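Local structure of ribosome-inactivating protein 3 (Zea mays, 2PQI) at residues 14-19 and 167-172; 21-26 and 51-56. The protein belongs to the plant ribosome-inactivating proteins and folds as a single chain in which a mixed beta sheet packs against several helices. All coordinates share one frame; numbering follows the deposited sequence.

Contact 1 of 2, residues 14-19 and 167-172; sequences YPYSAF and NTVSRT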
ATOM      1  N   TYR A  14     -15.811  -5.206 -11.862  1.00 40.43           N
ATOM      2  CA  TYR A  14     -14.803  -5.807 -10.986  1.00 40.67           C
ATOM      3  C   TYR A  14     -14.586  -4.913  -9.754  1.00 34.34           C
ATOM      4  O   TYR A  14     -13.854  -3.941  -9.804  1.00 35.92           O
ATOM      5  CB  TYR A  14     -13.509  -5.997 -11.787  1.00 44.13           C
ATOM      6  CG  TYR A  14     -12.518  -6.977 -11.195  1.00 53.23           C
ATOM      7  CD1 TYR A  14     -11.919  -6.733  -9.954  1.00 56.36           C
ATOM      8  CD2 TYR A  14     -12.141  -8.127 -11.897  1.00 54.44           C
ATOM      9  CE1 TYR A  14     -10.963  -7.603  -9.431  1.00 59.50           C
ATOM     10  CE2 TYR A  14     -11.184  -9.006 -11.383  1.00 59.77           C
ATOM     11  CZ  TYR A  14     -10.597  -8.736 -10.149  1.00 62.69           C
ATOM     12  OH  TYR A  14      -9.637  -9.585  -9.640  1.00 65.24           O
ATOM     13  N   PRO A  15     -15.214  -5.257  -8.625  1.00 31.15           N
ATOM     14  CA  PRO A  15     -15.061  -4.442  -7.422  1.00 31.40           C
ATOM     15  C   PRO A  15     -13.665  -4.431  -6.807  1.00 37.50           C
ATOM     16  O   PRO A  15     -12.885  -5.374  -6.966  1.00 42.95           O
ATOM     17  CB  PRO A  15     -16.106  -5.017  -6.464  1.00 28.04           C
ATOM     18  CG  PRO A  15     -16.497  -6.380  -7.041  1.00 24.45           C
ATOM     19  CD  PRO A  15     -15.678  -6.612  -8.284  1.00 28.29           C
ATOM     20  N   TYR A  16     -13.370  -3.345  -6.097  1.00 38.31           N
ATOM     21  CA  TYR A  16     -12.088  -3.143  -5.429  1.00 36.65           C
ATOM     22  C   TYR A  16     -11.829  -4.195  -4.336  1.00 36.58           C
ATOM     23  O   TYR A  16     -10.704  -4.677  -4.186  1.00 37.92           O
ATOM     24  CB  TYR A  16     -12.058  -1.717  -4.860  1.00 32.05           C
ATOM     25  CG  TYR A  16     -10.994  -1.433  -3.826  1.00 24.37           C
ATOM     26  CD1 TYR A  16      -9.732  -0.991  -4.198  1.00 21.65           C
ATOM     27  CD2 TYR A  16     -11.270  -1.581  -2.469  1.00 24.55           C
ATOM     28  CE1 TYR A  16      -8.767  -0.692  -3.246  1.00 24.57           C
ATOM     29  CE2 TYR A  16     -10.317  -1.291  -1.507  1.00 28.65           C
ATOM     30  CZ  TYR A  16      -9.068  -0.838  -1.901  1.00 28.77           C
ATOM     31  OH  TYR A  16      -8.155  -0.461  -0.945  1.00 25.68           O
ATOM     32  N   SER A  17     -12.874  -4.560  -3.598  1.00 33.84           N
ATOM     33  CA  SER A  17     -12.763  -5.559  -2.532  1.00 32.83           C
ATOM     34  C   SER A  17     -12.260  -6.916  -3.029  1.00 31.54           C
ATOM     35  O   SER A  17     -11.432  -7.556  -2.382  1.00 33.48           O
ATOM     36  CB  SER A  17     -14.121  -5.754  -1.862  1.00 37.72           C
ATOM     37  OG  SER A  17     -15.099  -6.148  -2.815  1.00 50.17           O
ATOM     38  N   ALA A  18     -12.774  -7.347  -4.176  1.00 28.29           N
ATOM     39  CA  ALA A  18     -12.405  -8.625  -4.771  1.00 29.29           C
ATOM     40  C   ALA A  18     -10.935  -8.647  -5.196  1.00 32.42           C
ATOM     41  O   ALA A  18     -10.316  -9.719  -5.265  1.00 34.44           O
ATOM     42  CB  ALA A  18     -13.309  -8.919  -5.976  1.00 27.93           C
ATOM     43  N   PHE A  19     -10.395  -7.467  -5.500  1.00 30.32           N
ATOM     44  CA  PHE A  19      -8.990  -7.317  -5.876  1.00 31.92           C
ATOM     45  C   PHE A  19      -8.173  -7.462  -4.589  1.00 31.64           C
ATOM     46  O   PHE A  19      -7.232  -8.246  -4.513  1.00 26.30           O
ATOM     47  CB  PHE A  19      -8.770  -5.927  -6.492  1.00 37.15           C
ATOM     48  CG  PHE A  19      -7.321  -5.543  -6.672  1.00 37.80           C
ATOM     49  CD1 PHE A  19      -6.486  -6.269  -7.524  1.00 33.68           C
ATOM     50  CD2 PHE A  19      -6.795  -4.441  -5.987  1.00 38.76           C
ATOM     51  CE1 PHE A  19      -5.144  -5.894  -7.702  1.00 34.43           C
ATOM     52  CE2 PHE A  19      -5.459  -4.058  -6.157  1.00 38.38           C
ATOM     53  CZ  PHE A  19      -4.628  -4.793  -7.014  1.00 34.90           C
ATOM     54  N   ASN A 167      -7.977  -3.388   7.310  1.00 26.89           N
ATOM     55  CA  ASN A 167      -9.390  -3.642   7.048  1.00 27.95           C
ATOM     56  C   ASN A 167     -10.210  -2.359   7.119  1.00 31.48           C
ATOM     57  O   ASN A 167     -11.284  -2.259   6.525  1.00 32.83           O
ATOM     58  CB  ASN A 167      -9.941  -4.674   8.034  1.00 24.50           C
ATOM     59  CG  ASN A 167      -9.253  -6.019   7.916  1.00 26.15           C
ATOM     60  OD1 ASN A 167      -9.375  -6.704   6.900  1.00 23.67           O
ATOM     61  ND2 ASN A 167      -8.522  -6.404   8.956  1.00 15.89           N
ATOM     62  N   THR A 168      -9.691  -1.382   7.854  1.00 28.68           N
ATOM     63  CA  THR A 168     -10.248  -0.034   7.866  1.00 31.94           C
ATOM     64  C   THR A 168     -10.187   0.655   6.501  1.00 30.97           C
ATOM     65  O   THR A 168     -11.186   1.185   6.027  1.00 30.42           O
ATOM     66  CB  THR A 168      -9.530   0.861   8.921  1.00 35.88           C
ATOM     67  OG1 THR A 168     -10.105   2.171   8.916  1.00 47.84           O
ATOM     68  CG2 THR A 168      -8.063   0.984   8.616  1.00 36.55           C
ATOM     69  N   VAL A 169      -9.015   0.651   5.877  1.00 28.67           N
ATOM     70  CA  VAL A 169      -8.832   1.274   4.572  1.00 26.88           C
ATOM     71  C   VAL A 169      -9.587   0.549   3.462  1.00 30.42           C
ATOM     72  O   VAL A 169     -10.271   1.178   2.650  1.00 30.36           O
ATOM     73  CB  VAL A 169      -7.343   1.294   4.159  1.00 23.48           C
ATOM     74  CG1 VAL A 169      -7.204   1.821   2.745  1.00 26.81           C
ATOM     75  CG2 VAL A 169      -6.546   2.129   5.099  1.00 20.47           C
ATOM     76  N   SER A 170      -9.445  -0.774   3.420  1.00 32.15           N
ATOM     77  CA  SER A 170     -10.092  -1.574   2.387  1.00 31.90           C
ATOM     78  C   SER A 170     -11.620  -1.412   2.375  1.00 35.19           C
ATOM     79  O   SER A 170     -12.221  -1.366   1.302  1.00 37.04           O
ATOM     80  CB  SER A 170      -9.719  -3.050   2.551  1.00 31.23           C
ATOM     81  OG  SER A 170     -10.519  -3.667   3.539  1.00 37.38           O
ATOM     82  N   ARG A 171     -12.251  -1.324   3.547  1.00 34.40           N
ATOM     83  CA  ARG A 171     -13.707  -1.158   3.602  1.00 38.56           C
ATOM     84  C   ARG A 171     -14.115   0.271   3.240  1.00 38.71           C
ATOM     85  O   ARG A 171     -15.102   0.489   2.539  1.00 42.26           O
ATOM     86  CB  ARG A 171     -14.255  -1.512   4.992  1.00 43.01           C
ATOM     87  CG  ARG A 171     -13.775  -2.848   5.539  1.00 48.66           C
ATOM     88  CD  ARG A 171     -13.717  -3.921   4.452  1.00 57.79           C
ATOM     89  NE  ARG A 171     -12.757  -4.971   4.789  1.00 59.25           N
ATOM     90  CZ  ARG A 171     -12.266  -5.853   3.924  1.00 54.82           C
ATOM     91  NH1 ARG A 171     -12.641  -5.826   2.650  1.00 45.90           N
ATOM     92  NH2 ARG A 171     -11.386  -6.752   4.340  1.00 53.77           N
ATOM     93  N   THR A 172     -13.356   1.245   3.718  1.00 35.59           N
ATOM     94  CA  THR A 172     -13.647   2.625   3.402  1.00 34.04           C
ATOM     95  C   THR A 172     -13.563   2.819   1.894  1.00 35.09           C
ATOM     96  O   THR A 172     -14.522   3.260   1.258  1.00 38.05           O
ATOM     97  CB  THR A 172     -12.653   3.583   4.090  1.00 34.69           C
ATOM     98  OG1 THR A 172     -12.992   3.721   5.476  1.00 35.74           O
ATOM     99  CG2 THR A 172     -12.690   4.948   3.435  1.00 34.00           C
TER
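Helix-helix packing brings Tyr16 of helix 16-28 against Val169 and Ser170 of helix 167-175, inside the ribosome-inactivating protein fold. The tyrosine does the reaching. With CG anti to the backbone N (chi1 164°), its ring extends toward the second helix and presents one edge to it. The closest meeting is between CE2 of Tyr16 and the backbone O of Ser170, 3.4 Å apart, with the oxygen lying near the ring plane rather than over a face. The same CE2 stands 3.9 Å from the CA of Ser170, and the phenol OH is 4.0 Å from that CA. Farther along, OH of Tyr16 comes only to 4.4 Å of CG1 of Val169. The hydroxyl itself turns to a third element, hydrogen bonding to Met159 O of helix 149-165. The Tyr16 ring also meets the ring of Phe177, and Ser17 N bonds to Asp174 OD1, just past 167-172 on the same helix. Arg171 starts off away from 14-19, but its end curls back beside Ser170: CB of Ser170 sits 4.0 Å above the centre of the Arg171 guanidinium plane, and NH2 of Arg171 gives a hydrogen bond to OD1 of Asn167 at 3.3 Å. That bond lands on a lone pair in the carbonyl plane (C=O...donor angle 136°), although OD1 is tilted 18° from the guanidinium plane. No hydrogen bond joins 14-19 and 167-172 directly. The slightly positive C-H edge of the tyrosine probably suits the carbonyl oxygen facing it, and the link to Met159 probably limits how far the ring can slide, so between these segments the buried fit rests on the placement of one ring.

Contact 2 of 2, residues 21-26 and 51-56; sequences ASVRKD and LWLYTE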
ATOM      1  N   ALA A  21      -9.041  -8.773  -1.640  1.00 29.91           N
ATOM      2  CA  ALA A  21      -9.133 -10.129  -1.101  1.00 33.19           C
ATOM      3  C   ALA A  21      -8.259 -11.082  -1.900  1.00 31.96           C
ATOM      4  O   ALA A  21      -7.584 -11.937  -1.335  1.00 35.45           O
ATOM      5  CB  ALA A  21     -10.600 -10.629  -1.104  1.00 20.76           C
ATOM      6  N   SER A  22      -8.267 -10.929  -3.218  1.00 32.58           N
ATOM      7  CA  SER A  22      -7.463 -11.794  -4.072  1.00 30.44           C
ATOM      8  C   SER A  22      -5.986 -11.657  -3.745  1.00 29.46           C
ATOM      9  O   SER A  22      -5.313 -12.659  -3.479  1.00 24.76           O
ATOM     10  CB  SER A  22      -7.675 -11.462  -5.548  1.00 24.76           C
ATOM     11  OG  SER A  22      -6.969 -12.384  -6.355  1.00 32.00           O
ATOM     12  N   VAL A  23      -5.499 -10.416  -3.766  1.00 28.14           N
ATOM     13  CA  VAL A  23      -4.094 -10.116  -3.494  1.00 28.54           C
ATOM     14  C   VAL A  23      -3.657 -10.477  -2.080  1.00 29.51           C
ATOM     15  O   VAL A  23      -2.493 -10.781  -1.855  1.00 31.77           O
ATOM     16  CB  VAL A  23      -3.785  -8.635  -3.792  1.00 24.29           C
ATOM     17  CG1 VAL A  23      -2.324  -8.322  -3.487  1.00 19.71           C
ATOM     18  CG2 VAL A  23      -4.102  -8.349  -5.253  1.00 10.22           C
ATOM     19  N   ARG A  24      -4.588 -10.461  -1.133  1.00 30.41           N
ATOM     20  CA  ARG A  24      -4.264 -10.852   0.238  1.00 30.89           C
ATOM     21  C   ARG A  24      -4.059 -12.360   0.305  1.00 30.50           C
ATOM     22  O   ARG A  24      -3.220 -12.862   1.062  1.00 28.24           O
ATOM     23  CB  ARG A  24      -5.397 -10.485   1.185  1.00 33.56           C
ATOM     24  CG  ARG A  24      -5.383  -9.047   1.623  1.00 34.41           C
ATOM     25  CD  ARG A  24      -6.463  -8.809   2.642  1.00 32.71           C
ATOM     26  NE  ARG A  24      -6.469  -7.422   3.077  1.00 36.49           N
ATOM     27  CZ  ARG A  24      -7.479  -6.847   3.720  1.00 38.57           C
ATOM     28  NH1 ARG A  24      -8.572  -7.539   4.004  1.00 40.85           N
ATOM     29  NH2 ARG A  24      -7.399  -5.573   4.074  1.00 34.38           N
ATOM     30  N   LYS A  25      -4.853 -13.083  -0.475  1.00 29.15           N
ATOM     31  CA  LYS A  25      -4.746 -14.527  -0.506  1.00 34.10           C
ATOM     32  C   LYS A  25      -3.350 -14.927  -0.970  1.00 34.00           C
ATOM     33  O   LYS A  25      -2.764 -15.884  -0.463  1.00 32.15           O
ATOM     34  CB  LYS A  25      -5.785 -15.111  -1.451  1.00 37.20           C
ATOM     35  CG  LYS A  25      -6.895 -15.833  -0.749  1.00 42.72           C
ATOM     36  CD  LYS A  25      -8.224 -15.226  -1.118  1.00 47.61           C
ATOM     37  CE  LYS A  25      -9.103 -16.217  -1.842  1.00 49.30           C
ATOM     38  NZ  LYS A  25     -10.274 -15.505  -2.424  1.00 48.27           N
ATOM     39  N   ASP A  26      -2.821 -14.171  -1.929  1.00 30.68           N
ATOM     40  CA  ASP A  26      -1.502 -14.433  -2.481  1.00 27.46           C
ATOM     41  C   ASP A  26      -0.402 -14.165  -1.469  1.00 29.61           C
ATOM     42  O   ASP A  26       0.551 -14.951  -1.343  1.00 29.71           O
ATOM     43  CB  ASP A  26      -1.280 -13.566  -3.716  1.00 27.40           C
ATOM     44  CG  ASP A  26      -1.896 -14.158  -4.958  1.00 33.80           C
ATOM     45  OD1 ASP A  26      -2.079 -13.403  -5.927  1.00 36.31           O
ATOM     46  OD2 ASP A  26      -2.183 -15.378  -4.982  1.00 41.14           O
ATOM     47  N   LEU A  51      10.810 -11.634  -1.399  1.00 36.25           N
ATOM     48  CA  LEU A  51       9.438 -11.878  -1.831  1.00 30.50           C
ATOM     49  C   LEU A  51       8.844 -10.592  -2.381  1.00 27.61           C
ATOM     50  O   LEU A  51       8.924  -9.540  -1.738  1.00 23.04           O
ATOM     51  CB  LEU A  51       8.591 -12.407  -0.670  1.00 27.23           C
ATOM     52  CG  LEU A  51       9.031 -13.799  -0.216  1.00 23.55           C
ATOM     53  CD1 LEU A  51       8.195 -14.237   0.962  1.00 21.04           C
ATOM     54  CD2 LEU A  51       8.883 -14.782  -1.369  1.00 24.75           C
ATOM     55  N   TRP A  52       8.255 -10.694  -3.575  1.00 23.41           N
ATOM     56  CA  TRP A  52       7.668  -9.556  -4.265  1.00 22.44           C
ATOM     57  C   TRP A  52       6.264  -9.769  -4.772  1.00 24.41           C
ATOM     58  O   TRP A  52       5.895 -10.866  -5.209  1.00 27.36           O
ATOM     59  CB  TRP A  52       8.520  -9.137  -5.471  1.00 21.62           C
ATOM     60  CG  TRP A  52       9.825  -8.517  -5.126  1.00 21.01           C
ATOM     61  CD1 TRP A  52      10.988  -9.166  -4.863  1.00 23.14           C
ATOM     62  CD2 TRP A  52      10.104  -7.117  -4.996  1.00 21.33           C
ATOM     63  NE1 TRP A  52      11.982  -8.263  -4.580  1.00 25.80           N
ATOM     64  CE2 TRP A  52      11.468  -6.995  -4.657  1.00 23.78           C
ATOM     65  CE3 TRP A  52       9.332  -5.953  -5.134  1.00 20.01           C
ATOM     66  CZ2 TRP A  52      12.089  -5.748  -4.448  1.00 21.79           C
ATOM     67  CZ3 TRP A  52       9.946  -4.714  -4.925  1.00 25.99           C
ATOM     68  CH2 TRP A  52      11.319  -4.627  -4.584  1.00 22.29           C
ATOM     69  N   LEU A  53       5.501  -8.683  -4.749  1.00 19.60           N
ATOM     70  CA  LEU A  53       4.136  -8.677  -5.239  1.00 23.67           C
ATOM     71  C   LEU A  53       4.164  -7.834  -6.518  1.00 24.95           C
ATOM     72  O   LEU A  53       4.577  -6.673  -6.470  1.00 24.32           O
ATOM     73  CB  LEU A  53       3.241  -8.007  -4.200  1.00 23.12           C
ATOM     74  CG  LEU A  53       1.798  -8.445  -4.009  1.00 24.55           C
ATOM     75  CD1 LEU A  53       1.731  -9.957  -3.867  1.00 25.12           C
ATOM     76  CD2 LEU A  53       1.229  -7.778  -2.766  1.00 30.52           C
ATOM     77  N   TYR A  54       3.790  -8.404  -7.661  1.00 20.95           N
ATOM     78  CA  TYR A  54       3.747  -7.606  -8.893  1.00 25.65           C
ATOM     79  C   TYR A  54       2.299  -7.487  -9.283  1.00 29.16           C
ATOM     80  O   TYR A  54       1.730  -8.425  -9.844  1.00 25.27           O
ATOM     81  CB  TYR A  54       4.528  -8.244 -10.037  1.00 26.81           C
ATOM     82  CG  TYR A  54       6.006  -8.155  -9.825  1.00 29.38           C
ATOM     83  CD1 TYR A  54       6.714  -9.234  -9.286  1.00 33.40           C
ATOM     84  CD2 TYR A  54       6.693  -6.966 -10.067  1.00 31.13           C
ATOM     85  CE1 TYR A  54       8.063  -9.133  -8.986  1.00 37.61           C
ATOM     86  CE2 TYR A  54       8.055  -6.850  -9.770  1.00 35.52           C
ATOM     87  CZ  TYR A  54       8.729  -7.941  -9.227  1.00 36.75           C
ATOM     88  OH  TYR A  54      10.056  -7.846  -8.895  1.00 37.78           O
ATOM     89  N   THR A  55       1.707  -6.332  -8.970  1.00 30.84           N
ATOM     90  CA  THR A  55       0.296  -6.098  -9.249  1.00 33.58           C
ATOM     91  C   THR A  55       0.033  -5.177 -10.417  1.00 32.47           C
ATOM     92  O   THR A  55       0.368  -3.990 -10.371  1.00 33.62           O
ATOM     93  CB  THR A  55      -0.408  -5.507  -8.040  1.00 32.36           C
ATOM     94  OG1 THR A  55       0.141  -4.216  -7.764  1.00 42.25           O
ATOM     95  CG2 THR A  55      -0.205  -6.389  -6.830  1.00 30.13           C
ATOM     96  N   GLU A  56      -0.581  -5.725 -11.461  1.00 31.08           N
ATOM     97  CA  GLU A  56      -0.888  -4.928 -12.633  1.00 33.29           C
ATOM     98  C   GLU A  56      -2.266  -4.275 -12.566  1.00 30.84           C
ATOM     99  O   GLU A  56      -3.274  -4.919 -12.286  1.00 29.51           O
ATOM    100  CB  GLU A  56      -0.785  -5.758 -13.906  1.00 36.10           C
ATOM    101  CG  GLU A  56      -0.956  -4.909 -15.141  1.00 44.51           C
ATOM    102  CD  GLU A  56      -0.726  -5.675 -16.421  1.00 54.93           C
ATOM    103  OE1 GLU A  56       0.420  -6.125 -16.654  1.00 58.45           O
ATOM    104  OE2 GLU A  56      -1.697  -5.820 -17.194  1.00 58.07           O
TER
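Val23 meets Leu53 and Thr55 inside a beta-alpha-beta crossover: strand 2-8 leads into helix 16-28, and the chain returns as the parallel neighbour strand 52-58, with the helix lying on the sheet. The tight part is apolar. Having CG1 anti to its backbone N (chi1 179°), Val23 drives that methyl to 3.7 Å from CD2 of Leu53 and 4.2 Å from CG of Leu53, the two side chains crossing obliquely. Leu164 of helix 149-165 touches both Val23 and Leu53, and Thr4 of strand 2-8 touches Val23 and Thr55, so this point is closed in by helix and sheet alike. Elsewhere the packing slackens. Asp26 points at the strand, yet its CB comes no nearer than 4.7 Å to CD1 of Leu53, and its OD2 makes a long, weak ion pair with Lys2 NZ. Across the helix, Ala21 and Lys25 lie exposed, while Arg24, which heads away from the strand, spends its NE and NH2 on the carbonyl oxygens of Leu164 and Gly163. A looser touch completes the valine's reach: CG1 of Val23 is 4.4 Å from CG2 of Thr55.

Helix 16-28 serves both contacts, whose centres lie 14 Å apart: its first turn packs on helix 167-175 in contact 1, and its middle rests on strand 52-58 of the mixed sheet in contact 2. Along the chain both segments of contact 2 fall between residues 19 and 167, the inner ends of contact 1, so contact 2 is the more local of the two in sequence. The two sites meet at Arg24, whose NH1 lies close to Arg171 NH2 and makes a weak hydrogen bond to Asn167 OD1; that shared oxygen may ease the nearness of two like charges. One helix thereby joins the sheet to the helical part of the fold.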